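Local atomic coordinates of putative dimetal phosphatase (PDB entry 2NXF), a protein that probably hydrolyses ADP-ribose and CDP-alcohols such as CDP-choline, using a two-metal centre of the calcineurin-like phosphoesterase type. Residues Trp94-Phe99 with Ala263-Asp268; Ser227-His232 with Cys240-His245. One frame throughout, in Å; residues are numbered along the deposited sequence.

Interaction 1: Trp94-Phe99 with Ala263-Asp268; sequences WGNHEF and AGHDHD. With ZN (zinc ion), chain C; ZN (zinc ion), chain B; PO4 (phosphate ion), chain F.
The dinuclear metal centre of the calcineurin-like phosphoesterase fold is where Asn-96 and His-265 meet, through a zinc ion rather than a bond of their own. Asn-96 OD1 binds the chain C zinc at 2.1 Å and His-265 ND1 binds the same ion at 2.2 Å. Asn-96 OD1 and His-265 ND1 thus come within 3.3 Å of each other, the amide oxygen lying at the edge of the imidazole near its plane. His-265 CG stands anti to the backbone N (chi1 -165°), which carries the ring to the metal, and the turn about CB-CG presents ND1; NE2 is hydrogen-bonded to Asn-198. His-228 and Asp-60 complete the protein ligands of this zinc.

Two residues on, His-267 NE2 binds the chain B zinc at 2.2 Å, alongside Asp-13, Gln-15 and the shared Asp-60. A water bridges the two ions and donates to His-265 O. Phosphate, probably from the crystallisation liquor, spans them as well, O3 on the chain B zinc and O4, more loosely at 2.5 Å, on the chain C zinc. Asn-96 ND2 gives a hydrogen bond to phosphate O4 (2.7 Å), and His-97 NE2 reaches phosphate O2 at 2.8 Å, in the ring plane and almost straight (170°).

The amide of Asn-96 is therefore used at both ends, oxygen to metal and nitrogen to anion. Such a grip is consistent with a site that holds and polarises a substrate phosphate.

Interaction 2: Ser227-His232 with Cys240-His245; sequences SHLPVH and CLAWNH. With ZN (zinc ion), chain C.
Pro-230 and Ala-242 join the two arms of the loop that leads from strand 222-227 to helix 245-253. Ala-242 N donates to Pro-230 O at 3.1 Å, almost in line with the carbonyl bond, and Leu-241 CA brings a CH...O contact to the same oxygen (3.5 Å). One carbonyl is thus met by two neighbouring residues.

Packing is close beside this bond. Leu-229 sets CD1 against Ala-242 CA (3.8 Å), while Pro-230 CD lies 3.3 Å from Cys-240 O, a buried carbonyl with no polar partner in the model. His-245 has CG between its backbone N and carbonyl carbon (chi1 70°), which folds the ring back so that ND1 donates to Val-231 O at 3.0 Å. That bond is bent, 138° at the hydrogen, and tilted from the carbonyl plane. Leu-241 CD1 sits 4.2 Å over the centre of the His-245 ring, and its other methyl, CD2, rests 3.8 Å from Val-231 C.

The contact thins at the partly exposed His-232, whose CB points away from the other arm; its backbone, not its ring, approaches Leu-241 CD2, with O nearest, and its ring turns to Asp-274 and His-280. At the other end His-228 leaves the contact to bind zinc. Val-231 packs on Val-248 and Leu-249 of helix 245-253 and on Phe-261 of strand 258-263, while Pro-230 touches Ala-263 and Thr-282 of strands 258-263 and 279-282.

Going from the N terminus, the chain passes strand 89-92 of the six-stranded sheet and reaches 94-99, the first half of interaction 1. It then runs through strand 222-227 of the seven-stranded sheet into 227-232, and after a short excursion 240-245 folds back to close the small loop of interaction 2. Only after helix 245-253 and strand 258-263 does 263-268 close the long loop of interaction 1, so interaction 2 lies wholly within it. Interaction 1 ties the two sheets together across the zinc ions; interaction 2 is local to one. They touch at several points, among them Gly-264 N, which probably hydrogen-bonds His-228 O, and His-265 packing on Leu-229, and they share the chain C zinc.

Interaction 1: Trp94-Phe99 with Ala263-Asp268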
ATOM      1  N   TRP A  94       1.689  -5.153   2.819  1.00 25.99           N
ATOM      2  CA  TRP A  94       2.999  -4.994   3.483  1.00 25.56           C
ATOM      3  C   TRP A  94       3.827  -3.895   2.813  1.00 25.93           C
ATOM      4  O   TRP A  94       4.047  -3.914   1.589  1.00 27.05           O
ATOM      5  CB  TRP A  94       3.804  -6.297   3.546  1.00 25.76           C
ATOM      6  CG  TRP A  94       3.108  -7.415   4.253  1.00 24.39           C
ATOM      7  CD1 TRP A  94       1.978  -7.336   5.030  1.00 24.52           C
ATOM      8  CD2 TRP A  94       3.522  -8.780   4.277  1.00 24.53           C
ATOM      9  NE1 TRP A  94       1.652  -8.587   5.505  1.00 23.30           N
ATOM     10  CE2 TRP A  94       2.568  -9.495   5.050  1.00 23.47           C
ATOM     11  CE3 TRP A  94       4.586  -9.478   3.694  1.00 24.84           C
ATOM     12  CZ2 TRP A  94       2.657 -10.881   5.263  1.00 24.16           C
ATOM     13  CZ3 TRP A  94       4.676 -10.862   3.903  1.00 25.26           C
ATOM     14  CH2 TRP A  94       3.713 -11.544   4.685  1.00 24.25           C
ATOM     15  N   GLY A  95       4.238  -2.927   3.626  1.00 25.16           N
ATOM     16  CA  GLY A  95       5.116  -1.848   3.158  1.00 25.51           C
ATOM     17  C   GLY A  95       6.499  -1.882   3.796  1.00 24.57           C
ATOM     18  O   GLY A  95       6.862  -2.817   4.538  1.00 23.79           O
ATOM     19  N   ASN A  96       7.302  -0.865   3.500  1.00 23.15           N
ATOM     20  CA  ASN A  96       8.683  -0.852   4.008  1.00 22.98           C
ATOM     21  C   ASN A  96       8.805  -0.975   5.524  1.00 23.38           C
ATOM     22  O   ASN A  96       9.679  -1.688   5.997  1.00 23.44           O
ATOM     23  CB  ASN A  96       9.547   0.295   3.441  1.00 22.56           C
ATOM     24  CG  ASN A  96       8.908   1.667   3.592  1.00 23.07           C
ATOM     25  OD1 ASN A  96       7.738   1.856   3.261  1.00 22.37           O
ATOM     26  ND2 ASN A  96       9.690   2.631   4.080  1.00 22.19           N
ATOM     27  N   HIS A  97       7.911  -0.334   6.278  1.00 23.22           N
ATOM     28  CA  HIS A  97       8.008  -0.393   7.747  1.00 23.85           C
ATOM     29  C   HIS A  97       7.678  -1.759   8.325  1.00 23.97           C
ATOM     30  O   HIS A  97       8.211  -2.148   9.370  1.00 24.14           O
ATOM     31  CB  HIS A  97       7.220   0.751   8.386  1.00 23.33           C
ATOM     32  CG  HIS A  97       7.922   2.061   8.242  1.00 24.76           C
ATOM     33  ND1 HIS A  97       8.695   2.600   9.245  1.00 24.67           N
ATOM     34  CD2 HIS A  97       8.041   2.898   7.182  1.00 24.48           C
ATOM     35  CE1 HIS A  97       9.226   3.736   8.826  1.00 25.33           C
ATOM     36  NE2 HIS A  97       8.855   3.935   7.576  1.00 23.88           N
ATOM     37  N   GLU A  98       6.806  -2.509   7.651  1.00 24.42           N
ATOM     38  CA  GLU A  98       6.635  -3.921   8.034  1.00 24.82           C
ATOM     39  C   GLU A  98       7.964  -4.653   7.958  1.00 25.14           C
ATOM     40  O   GLU A  98       8.320  -5.391   8.892  1.00 24.63           O
ATOM     41  CB  GLU A  98       5.605  -4.626   7.146  1.00 25.47           C
ATOM     42  CG  GLU A  98       4.149  -4.407   7.583  1.00 25.27           C
ATOM     43  CD  GLU A  98       3.615  -3.010   7.268  1.00 26.77           C
ATOM     44  OE1 GLU A  98       4.118  -2.387   6.320  1.00 25.60           O
ATOM     45  OE2 GLU A  98       2.675  -2.573   7.964  1.00 28.63           O
ATOM     46  N   PHE A  99       8.689  -4.471   6.850  1.00 24.22           N
ATOM     47  CA  PHE A  99       9.983  -5.164   6.695  1.00 24.04           C
ATOM     48  C   PHE A  99      11.101  -4.676   7.624  1.00 24.81           C
ATOM     49  O   PHE A  99      12.029  -5.436   7.949  1.00 25.78           O
ATOM     50  CB  PHE A  99      10.427  -5.179   5.230  1.00 24.07           C
ATOM     51  CG  PHE A  99       9.459  -5.879   4.330  1.00 23.91           C
ATOM     52  CD1 PHE A  99       9.324  -7.274   4.364  1.00 26.21           C
ATOM     53  CD2 PHE A  99       8.647  -5.156   3.473  1.00 23.09           C
ATOM     54  CE1 PHE A  99       8.393  -7.921   3.511  1.00 25.97           C
ATOM     55  CE2 PHE A  99       7.712  -5.789   2.632  1.00 25.02           C
ATOM     56  CZ  PHE A  99       7.589  -7.179   2.663  1.00 26.07           C
ATOM     57  N   ALA A 263      -2.602   3.116  -3.577  1.00 24.52           N
ATOM     58  CA  ALA A 263      -1.335   2.926  -2.888  1.00 23.87           C
ATOM     59  C   ALA A 263      -1.215   3.855  -1.687  1.00 24.90           C
ATOM     60  O   ALA A 263      -2.020   4.767  -1.532  1.00 25.01           O
ATOM     61  CB  ALA A 263      -0.170   3.170  -3.859  1.00 25.15           C
ATOM     62  N   GLY A 264      -0.209   3.609  -0.850  1.00 25.08           N
ATOM     63  CA  GLY A 264       0.122   4.514   0.262  1.00 25.18           C
ATOM     64  C   GLY A 264       1.526   5.027  -0.021  1.00 25.70           C
ATOM     65  O   GLY A 264       1.848   5.420  -1.162  1.00 26.12           O
ATOM     66  N   HIS A 265       2.360   5.029   1.022  1.00 25.47           N
ATOM     67  CA  HIS A 265       3.809   5.335   0.945  1.00 25.84           C
ATOM     68  C   HIS A 265       4.126   6.810   0.811  1.00 25.75           C
ATOM     69  O   HIS A 265       4.918   7.335   1.596  1.00 26.86           O
ATOM     70  CB  HIS A 265       4.524   4.499  -0.142  1.00 25.63           C
ATOM     71  CG  HIS A 265       6.029   4.498  -0.053  1.00 26.08           C
ATOM     72  ND1 HIS A 265       6.722   4.011   1.038  1.00 24.21           N
ATOM     73  CD2 HIS A 265       6.967   4.834  -0.971  1.00 25.24           C
ATOM     74  CE1 HIS A 265       8.022   4.063   0.797  1.00 26.39           C
ATOM     75  NE2 HIS A 265       8.203   4.572  -0.416  1.00 25.08           N
ATOM     76  N   ASP A 266       3.544   7.487  -0.181  1.00 25.41           N
ATOM     77  CA  ASP A 266       3.743   8.935  -0.291  1.00 25.43           C
ATOM     78  C   ASP A 266       2.717   9.589   0.626  1.00 25.03           C
ATOM     79  O   ASP A 266       1.536   9.703   0.263  1.00 25.64           O
ATOM     80  CB  ASP A 266       3.548   9.398  -1.748  1.00 25.39           C
ATOM     81  CG  ASP A 266       3.753  10.881  -1.935  1.00 26.43           C
ATOM     82  OD1 ASP A 266       3.914  11.620  -0.934  1.00 25.86           O
ATOM     83  OD2 ASP A 266       3.790  11.325  -3.109  1.00 29.24           O
ATOM     84  N   HIS A 267       3.166  10.021   1.810  1.00 25.32           N
ATOM     85  CA  HIS A 267       2.230  10.494   2.850  1.00 25.60           C
ATOM     86  C   HIS A 267       1.491  11.765   2.445  1.00 25.14           C
ATOM     87  O   HIS A 267       0.479  12.089   3.040  1.00 25.07           O
ATOM     88  CB  HIS A 267       2.967  10.754   4.170  1.00 26.11           C
ATOM     89  CG  HIS A 267       3.670   9.545   4.713  1.00 26.16           C
ATOM     90  ND1 HIS A 267       4.758   9.638   5.557  1.00 27.06           N
ATOM     91  CD2 HIS A 267       3.432   8.221   4.543  1.00 27.62           C
ATOM     92  CE1 HIS A 267       5.168   8.418   5.873  1.00 25.62           C
ATOM     93  NE2 HIS A 267       4.382   7.539   5.271  1.00 25.79           N
ATOM     94  N   ASP A 268       2.024  12.495   1.458  1.00 25.31           N
ATOM     95  CA  ASP A 268       1.366  13.694   0.928  1.00 25.46           C
ATOM     96  C   ASP A 268       0.136  13.360   0.082  1.00 25.65           C
ATOM     97  O   ASP A 268      -0.715  14.238  -0.149  1.00 25.76           O
ATOM     98  CB  ASP A 268       2.340  14.480   0.055  1.00 25.59           C
ATOM     99  CG  ASP A 268       3.329  15.318   0.863  1.00 28.44           C
ATOM    100  OD1 ASP A 268       3.261  15.346   2.114  1.00 29.51           O
ATOM    101  OD2 ASP A 268       4.159  15.995   0.219  1.00 29.47           O
TER
HETATM  102 ZN    ZN C 402       6.253   3.386   3.141  0.80 14.81          ZN
HETATM  103 ZN    ZN B 401       4.876   5.353   5.432  0.80 16.87          ZN
HETATM  104  P   PO4 F 501       8.097   6.044   4.964  0.80 20.25           P
HETATM  105  O1  PO4 F 501       8.046   7.267   4.074  0.80 23.38           O
HETATM  106  O2  PO4 F 501       9.310   6.135   5.869  0.80 19.59           O
HETATM  107  O3  PO4 F 501       6.918   5.985   5.917  0.80 17.00           O
HETATM  108  O4  PO4 F 501       8.104   4.787   4.150  0.80 18.50           O
HETATM  109  O   HOH W   1       5.682   5.436   3.447  1.00 20.14           O

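Interaction 2: Ser227-His232 with Cys240-His245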
ATOM      1  N   SER A 227      -1.377  -1.625  -3.510  1.00 24.42           N
ATOM      2  CA  SER A 227       0.078  -1.807  -3.426  1.00 24.21           C
ATOM      3  C   SER A 227       0.611  -0.808  -2.405  1.00 24.68           C
ATOM      4  O   SER A 227       0.082   0.293  -2.320  1.00 24.51           O
ATOM      5  CB  SER A 227       0.674  -1.518  -4.807  1.00 24.91           C
ATOM      6  OG  SER A 227       2.092  -1.347  -4.765  1.00 25.85           O
ATOM      7  N   HIS A 228       1.668  -1.136  -1.650  1.00 24.34           N
ATOM      8  CA  HIS A 228       2.156  -0.079  -0.757  1.00 24.46           C
ATOM      9  C   HIS A 228       2.665   1.084  -1.619  1.00 24.01           C
ATOM     10  O   HIS A 228       2.442   2.261  -1.286  1.00 24.67           O
ATOM     11  CB  HIS A 228       3.293  -0.547   0.151  1.00 24.41           C
ATOM     12  CG  HIS A 228       3.707   0.491   1.132  1.00 23.86           C
ATOM     13  ND1 HIS A 228       2.834   1.007   2.071  1.00 24.09           N
ATOM     14  CD2 HIS A 228       4.883   1.138   1.301  1.00 25.49           C
ATOM     15  CE1 HIS A 228       3.471   1.917   2.795  1.00 27.11           C
ATOM     16  NE2 HIS A 228       4.712   2.017   2.345  1.00 25.77           N
ATOM     17  N   LEU A 229       3.337   0.747  -2.715  1.00 24.08           N
ATOM     18  CA  LEU A 229       3.976   1.748  -3.567  1.00 23.60           C
ATOM     19  C   LEU A 229       3.131   2.154  -4.764  1.00 23.85           C
ATOM     20  O   LEU A 229       2.562   1.295  -5.466  1.00 24.07           O
ATOM     21  CB  LEU A 229       5.317   1.214  -4.123  1.00 23.81           C
ATOM     22  CG  LEU A 229       6.399   0.893  -3.081  1.00 23.02           C
ATOM     23  CD1 LEU A 229       7.670   0.353  -3.785  1.00 25.94           C
ATOM     24  CD2 LEU A 229       6.709   2.089  -2.230  1.00 26.31           C
ATOM     25  N   PRO A 230       3.073   3.467  -5.032  1.00 23.48           N
ATOM     26  CA  PRO A 230       2.435   3.964  -6.261  1.00 23.89           C
ATOM     27  C   PRO A 230       3.280   3.636  -7.497  1.00 23.71           C
ATOM     28  O   PRO A 230       4.497   3.394  -7.387  1.00 23.85           O
ATOM     29  CB  PRO A 230       2.382   5.483  -6.043  1.00 23.58           C
ATOM     30  CG  PRO A 230       3.511   5.779  -5.108  1.00 25.16           C
ATOM     31  CD  PRO A 230       3.563   4.569  -4.182  1.00 23.45           C
ATOM     32  N   VAL A 231       2.625   3.628  -8.656  1.00 23.63           N
ATOM     33  CA  VAL A 231       3.328   3.341  -9.915  1.00 23.17           C
ATOM     34  C   VAL A 231       3.151   4.416 -10.988  1.00 23.44           C
ATOM     35  O   VAL A 231       3.876   4.417 -11.982  1.00 22.96           O
ATOM     36  CB  VAL A 231       2.958   1.949 -10.496  1.00 23.05           C
ATOM     37  CG1 VAL A 231       3.340   0.802  -9.516  1.00 24.27           C
ATOM     38  CG2 VAL A 231       1.447   1.898 -10.878  1.00 23.46           C
ATOM     39  N   HIS A 232       2.217   5.351 -10.804  1.00 23.60           N
ATOM     40  CA  HIS A 232       2.028   6.384 -11.840  1.00 23.96           C
ATOM     41  C   HIS A 232       2.665   7.701 -11.393  1.00 24.21           C
ATOM     42  O   HIS A 232       2.314   8.227 -10.343  1.00 23.33           O
ATOM     43  CB  HIS A 232       0.544   6.587 -12.165  1.00 24.46           C
ATOM     44  CG  HIS A 232       0.318   7.210 -13.508  1.00 25.32           C
ATOM     45  ND1 HIS A 232       0.902   8.405 -13.882  1.00 28.38           N
ATOM     46  CD2 HIS A 232      -0.410   6.795 -14.571  1.00 26.48           C
ATOM     47  CE1 HIS A 232       0.539   8.696 -15.121  1.00 28.33           C
ATOM     48  NE2 HIS A 232      -0.256   7.735 -15.562  1.00 26.77           N
ATOM     49  N   CYS A 240       8.856   8.206  -4.435  1.00 24.96           N
ATOM     50  CA  CYS A 240       7.996   7.186  -3.834  1.00 24.98           C
ATOM     51  C   CYS A 240       7.578   6.069  -4.784  1.00 24.06           C
ATOM     52  O   CYS A 240       6.850   5.159  -4.385  1.00 24.63           O
ATOM     53  CB  CYS A 240       6.743   7.845  -3.257  1.00 25.32           C
ATOM     54  SG  CYS A 240       7.138   8.899  -1.876  1.00 31.41           S
ATOM     55  N   LEU A 241       8.006   6.128  -6.039  1.00 23.43           N
ATOM     56  CA  LEU A 241       7.515   5.148  -7.040  1.00 23.08           C
ATOM     57  C   LEU A 241       8.225   3.802  -6.919  1.00 23.52           C
ATOM     58  O   LEU A 241       9.426   3.750  -6.570  1.00 23.82           O
ATOM     59  CB  LEU A 241       7.785   5.677  -8.461  1.00 23.15           C
ATOM     60  CG  LEU A 241       7.031   6.956  -8.844  1.00 22.04           C
ATOM     61  CD1 LEU A 241       7.612   7.576 -10.115  1.00 22.98           C
ATOM     62  CD2 LEU A 241       5.535   6.637  -8.992  1.00 24.92           C
ATOM     63  N   ALA A 242       7.511   2.733  -7.260  1.00 23.47           N
ATOM     64  CA  ALA A 242       8.137   1.405  -7.413  1.00 22.85           C
ATOM     65  C   ALA A 242       9.296   1.432  -8.391  1.00 22.99           C
ATOM     66  O   ALA A 242       9.284   2.160  -9.390  1.00 22.23           O
ATOM     67  CB  ALA A 242       7.128   0.366  -7.877  1.00 22.26           C
ATOM     68  N   TRP A 243      10.309   0.621  -8.107  1.00 23.02           N
ATOM     69  CA  TRP A 243      11.471   0.546  -8.995  1.00 22.56           C
ATOM     70  C   TRP A 243      11.121   0.317 -10.472  1.00 22.64           C
ATOM     71  O   TRP A 243      11.643   1.008 -11.361  1.00 22.85           O
ATOM     72  CB  TRP A 243      12.428  -0.563  -8.545  1.00 23.75           C
ATOM     73  CG  TRP A 243      13.137  -0.311  -7.237  1.00 23.42           C
ATOM     74  CD1 TRP A 243      13.217   0.860  -6.522  1.00 24.77           C
ATOM     75  CD2 TRP A 243      13.904  -1.276  -6.514  1.00 24.08           C
ATOM     76  NE1 TRP A 243      13.979   0.667  -5.382  1.00 24.58           N
ATOM     77  CE2 TRP A 243      14.391  -0.645  -5.347  1.00 24.88           C
ATOM     78  CE3 TRP A 243      14.203  -2.632  -6.734  1.00 24.38           C
ATOM     79  CZ2 TRP A 243      15.208  -1.315  -4.405  1.00 23.59           C
ATOM     80  CZ3 TRP A 243      14.992  -3.300  -5.792  1.00 24.57           C
ATOM     81  CH2 TRP A 243      15.487  -2.642  -4.648  1.00 23.95           C
ATOM     82  N   ASN A 244      10.234  -0.647 -10.717  1.00 22.96           N
ATOM     83  CA  ASN A 244       9.828  -0.954 -12.084  1.00 23.77           C
ATOM     84  C   ASN A 244       8.395  -0.512 -12.323  1.00 23.37           C
ATOM     85  O   ASN A 244       7.600  -1.244 -12.895  1.00 23.86           O
ATOM     86  CB  ASN A 244      10.071  -2.441 -12.446  1.00 23.50           C
ATOM     87  CG  ASN A 244       9.288  -3.406 -11.565  1.00 23.86           C
ATOM     88  OD1 ASN A 244       8.922  -3.089 -10.438  1.00 23.39           O
ATOM     89  ND2 ASN A 244       9.050  -4.612 -12.088  1.00 25.46           N
ATOM     90  N   HIS A 245       8.093   0.722 -11.918  1.00 23.59           N
ATOM     91  CA  HIS A 245       6.720   1.233 -12.022  1.00 23.92           C
ATOM     92  C   HIS A 245       6.201   1.170 -13.471  1.00 24.27           C
ATOM     93  O   HIS A 245       5.025   0.884 -13.687  1.00 24.03           O
ATOM     94  CB  HIS A 245       6.619   2.664 -11.455  1.00 24.15           C
ATOM     95  CG  HIS A 245       7.307   3.700 -12.299  1.00 25.02           C
ATOM     96  ND1 HIS A 245       6.627   4.585 -13.112  1.00 27.15           N
ATOM     97  CD2 HIS A 245       8.621   3.965 -12.476  1.00 26.29           C
ATOM     98  CE1 HIS A 245       7.494   5.357 -13.742  1.00 27.23           C
ATOM     99  NE2 HIS A 245       8.711   5.001 -13.377  1.00 28.52           N
TER
HETATM  100 ZN    ZN C 402       6.253   3.386   3.141  0.80 14.81          ZN
HETATM  101  O   HOH W   1       5.682   5.436   3.447  1.00 20.14           O